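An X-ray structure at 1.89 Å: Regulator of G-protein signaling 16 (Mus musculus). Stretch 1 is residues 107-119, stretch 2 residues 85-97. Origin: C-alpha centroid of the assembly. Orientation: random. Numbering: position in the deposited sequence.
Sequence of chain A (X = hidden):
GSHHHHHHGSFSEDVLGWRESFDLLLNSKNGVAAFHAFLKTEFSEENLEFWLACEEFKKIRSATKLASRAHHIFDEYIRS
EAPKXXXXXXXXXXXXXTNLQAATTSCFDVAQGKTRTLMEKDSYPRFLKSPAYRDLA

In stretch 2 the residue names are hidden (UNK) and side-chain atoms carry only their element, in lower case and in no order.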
# COMPACT_ATOMS: atom_id res chain seq x y z
N CYS A 107 -1.47 -12.84 5.64
CA CYS A 107 -1.01 -13.21 4.31
C CYS A 107 -0.14 -12.17 3.61
O CYS A 107 0.92 -12.48 3.07
CB CYS A 107 -2.23 -13.53 3.44
SG CYS A 107 -1.83 -13.96 1.75
N PHE A 108 -0.59 -10.92 3.64
CA PHE A 108 0.12 -9.83 2.98
C PHE A 108 1.03 -8.96 3.85
O PHE A 108 1.60 -7.99 3.36
CB PHE A 108 -0.91 -8.92 2.30
CG PHE A 108 -1.79 -9.62 1.31
CD1 PHE A 108 -1.27 -10.08 0.10
CD2 PHE A 108 -3.14 -9.82 1.57
CE1 PHE A 108 -2.09 -10.72 -0.82
CE2 PHE A 108 -3.97 -10.45 0.66
CZ PHE A 108 -3.45 -10.90 -0.55
N ASP A 109 1.18 -9.31 5.12
CA ASP A 109 2.02 -8.53 6.04
C ASP A 109 3.41 -8.14 5.54
O ASP A 109 3.78 -6.96 5.57
CB ASP A 109 2.15 -9.25 7.38
CG ASP A 109 0.94 -9.04 8.27
OD1 ASP A 109 -0.17 -8.81 7.74
OD2 ASP A 109 1.11 -9.12 9.51
N VAL A 110 4.19 -9.11 5.09
CA VAL A 110 5.54 -8.80 4.63
C VAL A 110 5.51 -7.90 3.40
O VAL A 110 6.26 -6.93 3.32
CB VAL A 110 6.34 -10.09 4.34
CG1 VAL A 110 7.75 -9.74 3.93
CG2 VAL A 110 6.37 -10.96 5.58
N ALA A 111 4.62 -8.21 2.45
CA ALA A 111 4.50 -7.40 1.24
C ALA A 111 4.08 -5.97 1.57
O ALA A 111 4.65 -5.02 1.04
CB ALA A 111 3.49 -8.03 0.29
N GLN A 112 3.10 -5.82 2.45
CA GLN A 112 2.61 -4.50 2.83
C GLN A 112 3.71 -3.69 3.51
O GLN A 112 3.86 -2.49 3.26
CB GLN A 112 1.38 -4.62 3.75
CG GLN A 112 0.88 -3.28 4.31
CD GLN A 112 -0.44 -3.40 5.05
OE1 GLN A 112 -0.78 -4.46 5.58
NE2 GLN A 112 -1.20 -2.31 5.09
N GLY A 113 4.49 -4.35 4.36
CA GLY A 113 5.58 -3.68 5.05
C GLY A 113 6.69 -3.23 4.11
O GLY A 113 7.26 -2.15 4.28
N LYS A 114 7.02 -4.06 3.12
CA LYS A 114 8.06 -3.71 2.16
C LYS A 114 7.56 -2.53 1.33
O LYS A 114 8.31 -1.59 1.06
CB LYS A 114 8.37 -4.89 1.23
CG LYS A 114 8.95 -6.12 1.90
CD LYS A 114 10.31 -5.85 2.51
CE LYS A 114 10.92 -7.12 3.07
NZ LYS A 114 12.26 -6.88 3.68
N THR A 115 6.30 -2.60 0.92
CA THR A 115 5.70 -1.54 0.11
C THR A 115 5.59 -0.25 0.92
O THR A 115 5.79 0.85 0.39
CB THR A 115 4.32 -1.96 -0.42
OG1 THR A 115 4.46 -3.15 -1.21
CG2 THR A 115 3.71 -0.86 -1.29
N ARG A 116 5.30 -0.39 2.21
CA ARG A 116 5.21 0.78 3.08
C ARG A 116 6.57 1.50 3.12
O ARG A 116 6.65 2.72 3.02
CB ARG A 116 4.84 0.37 4.50
CG ARG A 116 4.75 1.55 5.46
CD ARG A 116 4.73 1.13 6.92
NE ARG A 116 4.80 2.31 7.78
CZ ARG A 116 3.79 2.82 8.47
NH1 ARG A 116 2.59 2.25 8.45
NH2 ARG A 116 3.98 3.93 9.18
N THR A 117 7.64 0.72 3.26
CA THR A 117 8.99 1.28 3.31
C THR A 117 9.36 1.93 1.99
O THR A 117 10.09 2.93 1.96
CB THR A 117 10.02 0.20 3.69
OG1 THR A 117 9.73 -0.30 4.99
CG2 THR A 117 11.43 0.78 3.68
N LEU A 118 8.87 1.36 0.89
CA LEU A 118 9.13 1.90 -0.43
C LEU A 118 8.64 3.36 -0.44
O LEU A 118 9.25 4.23 -1.06
CB LEU A 118 8.38 1.08 -1.48
CG LEU A 118 9.04 0.68 -2.81
CD1 LEU A 118 10.42 0.08 -2.58
CD2 LEU A 118 8.13 -0.33 -3.50
N MET A 119 7.54 3.61 0.26
CA MET A 119 6.99 4.96 0.33
C MET A 119 7.59 5.78 1.48
O MET A 119 8.16 6.86 1.26
CB MET A 119 5.46 4.91 0.53
CG MET A 119 4.68 4.30 -0.63
SD MET A 119 2.87 4.30 -0.37
CE MET A 119 2.66 2.82 0.58
N UNK A 85 1.52 -4.55 -10.31
CA UNK A 85 2.58 -5.22 -9.57
C UNK A 85 3.45 -4.25 -8.77
O UNK A 85 4.04 -3.33 -9.33
o UNK A 85 6.14 -8.51 -10.19
c UNK A 85 4.62 -6.73 -9.81
c UNK A 85 3.45 -6.05 -10.51
o UNK A 85 5.29 -7.52 -11.95
c UNK A 85 5.40 -7.65 -10.72
N UNK A 86 3.54 -4.47 -7.47
CA UNK A 86 4.37 -3.63 -6.62
C UNK A 86 5.81 -4.14 -6.64
O UNK A 86 6.04 -5.33 -6.83
c UNK A 86 3.83 -5.01 -4.58
c UNK A 86 2.46 -2.99 -5.11
c UNK A 86 3.85 -3.60 -5.16
N UNK A 87 6.77 -3.24 -6.43
CA UNK A 87 8.18 -3.61 -6.46
C UNK A 87 8.64 -4.38 -5.22
O UNK A 87 9.19 -3.81 -4.28
c UNK A 87 9.05 -2.37 -6.66
c UNK A 87 10.53 -2.70 -6.73
o UNK A 87 10.93 -3.63 -7.44
n UNK A 87 11.34 -1.94 -6.01
N UNK A 88 8.41 -5.68 -5.25
CA UNK A 88 8.77 -6.59 -4.17
C UNK A 88 9.73 -7.64 -4.72
O UNK A 88 9.66 -7.97 -5.90
c UNK A 88 6.66 -6.28 -2.84
c UNK A 88 7.50 -7.28 -3.63
c UNK A 88 7.41 -5.58 -1.75
c UNK A 88 7.86 -8.49 -2.81
N UNK A 89 10.62 -8.18 -3.89
CA UNK A 89 11.54 -9.20 -4.38
C UNK A 89 10.83 -10.54 -4.52
O UNK A 89 9.70 -10.70 -4.06
c UNK A 89 12.39 -9.71 -2.02
o UNK A 89 13.14 -9.31 -1.10
c UNK A 89 12.76 -9.35 -3.45
o UNK A 89 11.37 -10.40 -1.80
N UNK A 90 11.47 -11.50 -5.18
CA UNK A 90 10.86 -12.81 -5.37
C UNK A 90 10.58 -13.49 -4.03
O UNK A 90 9.56 -14.17 -3.87
n UNK A 90 10.22 -15.61 -6.79
c UNK A 90 11.36 -15.16 -6.16
c UNK A 90 10.08 -16.90 -6.56
c UNK A 90 11.78 -13.72 -6.19
c UNK A 90 11.90 -16.24 -5.54
n UNK A 90 11.08 -17.31 -5.80
N UNK A 91 11.49 -13.30 -3.09
CA UNK A 91 11.36 -13.89 -1.76
C UNK A 91 9.98 -13.58 -1.18
O UNK A 91 9.25 -14.48 -0.75
c UNK A 91 12.54 -14.01 0.49
o UNK A 91 12.40 -16.39 0.60
c UNK A 91 12.43 -13.31 -0.84
o UNK A 91 14.32 -15.51 -0.01
c UNK A 91 13.13 -15.40 0.36
N UNK A 92 9.64 -12.30 -1.18
CA UNK A 92 8.36 -11.84 -0.64
C UNK A 92 7.17 -12.30 -1.48
O UNK A 92 6.11 -12.61 -0.94
c UNK A 92 7.09 -9.84 0.23
o UNK A 92 9.50 -9.89 0.23
c UNK A 92 8.34 -10.31 -0.51
N UNK A 93 7.34 -12.33 -2.81
CA UNK A 93 6.25 -12.77 -3.68
C UNK A 93 5.94 -14.24 -3.43
O UNK A 93 4.77 -14.65 -3.40
n UNK A 93 7.24 -11.95 -7.97
n UNK A 93 8.72 -10.23 -7.59
c UNK A 93 6.62 -12.61 -5.16
n UNK A 93 9.38 -12.07 -8.80
c UNK A 93 8.44 -11.42 -8.12
c UNK A 93 6.15 -11.30 -7.23
c UNK A 93 6.43 -11.22 -5.73
N UNK A 94 6.99 -15.04 -3.25
CA UNK A 94 6.86 -16.47 -3.00
C UNK A 94 6.22 -16.71 -1.64
O UNK A 94 5.38 -17.59 -1.48
o UNK A 94 7.35 -18.99 -5.08
c UNK A 94 7.32 -19.33 -3.88
c UNK A 94 8.25 -17.12 -3.07
c UNK A 94 8.26 -18.63 -2.91
o UNK A 94 6.56 -20.21 -3.43
N UNK A 95 6.64 -15.92 -0.66
CA UNK A 95 6.11 -16.01 0.70
C UNK A 95 4.61 -15.73 0.69
O UNK A 95 3.82 -16.45 1.30
c UNK A 95 6.81 -15.00 1.61
c UNK A 95 6.24 -14.91 3.03
c UNK A 95 6.64 -13.61 3.71
c UNK A 95 6.76 -16.08 3.83
N UNK A 96 4.22 -14.67 -0.01
CA UNK A 96 2.82 -14.28 -0.09
C UNK A 96 1.99 -15.38 -0.74
O UNK A 96 0.90 -15.69 -0.27
c UNK A 96 1.22 -12.50 -0.87
o UNK A 96 3.48 -11.95 -0.25
c UNK A 96 2.67 -12.96 -0.87
N UNK A 97 2.51 -15.98 -1.80
CA UNK A 97 1.80 -17.06 -2.49
C UNK A 97 1.64 -18.25 -1.54
O UNK A 97 0.57 -18.87 -1.49
c UNK A 97 2.84 -19.13 -5.63
c UNK A 97 2.18 -20.25 -6.42
c UNK A 97 2.58 -17.50 -3.73
n UNK A 97 3.04 -20.74 -7.54
c UNK A 97 1.94 -18.65 -4.49
O HOH W 1 3.34 -10.82 2.37

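Position 85 carries three side-chain carbons in a row, the third bearing two oxygens, and lies beyond reach of stretch 1; the terminal carboxylate makes it Glu 85. At position 86 one carbon carries two more; the CA-to-CB bond points toward stretch 1, and a branch carbon lies near the hydroxyl of Thr 115. This is Val 86, with CG2 3.9 Å from Thr 115 OG1. Position 87 has two carbons, the second bonded to one oxygen and one nitrogen, and touches Leu 118; the carboxamide identifies Asn 87. Its CB lies 3.9 Å from Leu 118 CD2, and the backbone O of Asn 87 is 3.7 Å from Leu 118 CD2.

Four carbons, forked at the first with one arm two carbons long, occupy position 88, where they touch Ala 111, Lys 114 and Thr 115; the branching defines Ile 88. Its CD1 packs against the helix, 3.2 Å from Lys 114 CB and 3.9 Å from Thr 115 OG1. Position 89 has two carbons ending in two oxygens, and makes no contact across: Asp 89. At position 90 a single carbon leads to a five-membered ring of three carbons and two nitrogens, far from stretch 1, hence His 90. Position 91 repeats the three-carbon carboxylate and also stays clear: Glu 91.

Position 92 has one carbon carrying an oxygen and a carbon, and it packs against Ala 111 and Val 110. It is Thr 92, whose CG2 sits 3.7 Å from Ala 111 CA. Its backbone N donates to Asp 89 OD1 at 2.6 Å, capping the helix that begins at His 90, and Thr 92 OG1 donates to Asp 89 OD1 at 2.8 Å. Position 93, three carbons, a nitrogen and a carbon with two further nitrogens, makes no contact: Arg 93. Position 94 is another carboxylate on three carbons, out of reach: Glu 94. Position 95 has four carbons forked at the second and touches Val 110; it is Leu 95, with CD2 3.3 Å from Val 110 CG2.

Position 96, again one carbon with an oxygen and a carbon, meets Cys 107, Phe 108 and Ala 111. In Thr 96, CG2 approaches Phe 108 CD1 at 3.6 Å, while OG1 donates to Thr 92 O at 2.8 Å. Four carbons in a row ending in nitrogen, without contact, make position 97 Lys 97.

The two helices run roughly antiparallel, at 147°, and their axes approach to 9.3 Å. Small side chains, Ala 111, Thr 92 and Thr 96, line this approach. No direct hydrogen bond crosses; instead one water donates to Thr 96 OG1 and Cys 107 O and accepts from Ala 111 N, joining the two stretches within otherwise largely apolar packing.

Stretch 2 85-97: EVNIDHETRELTK
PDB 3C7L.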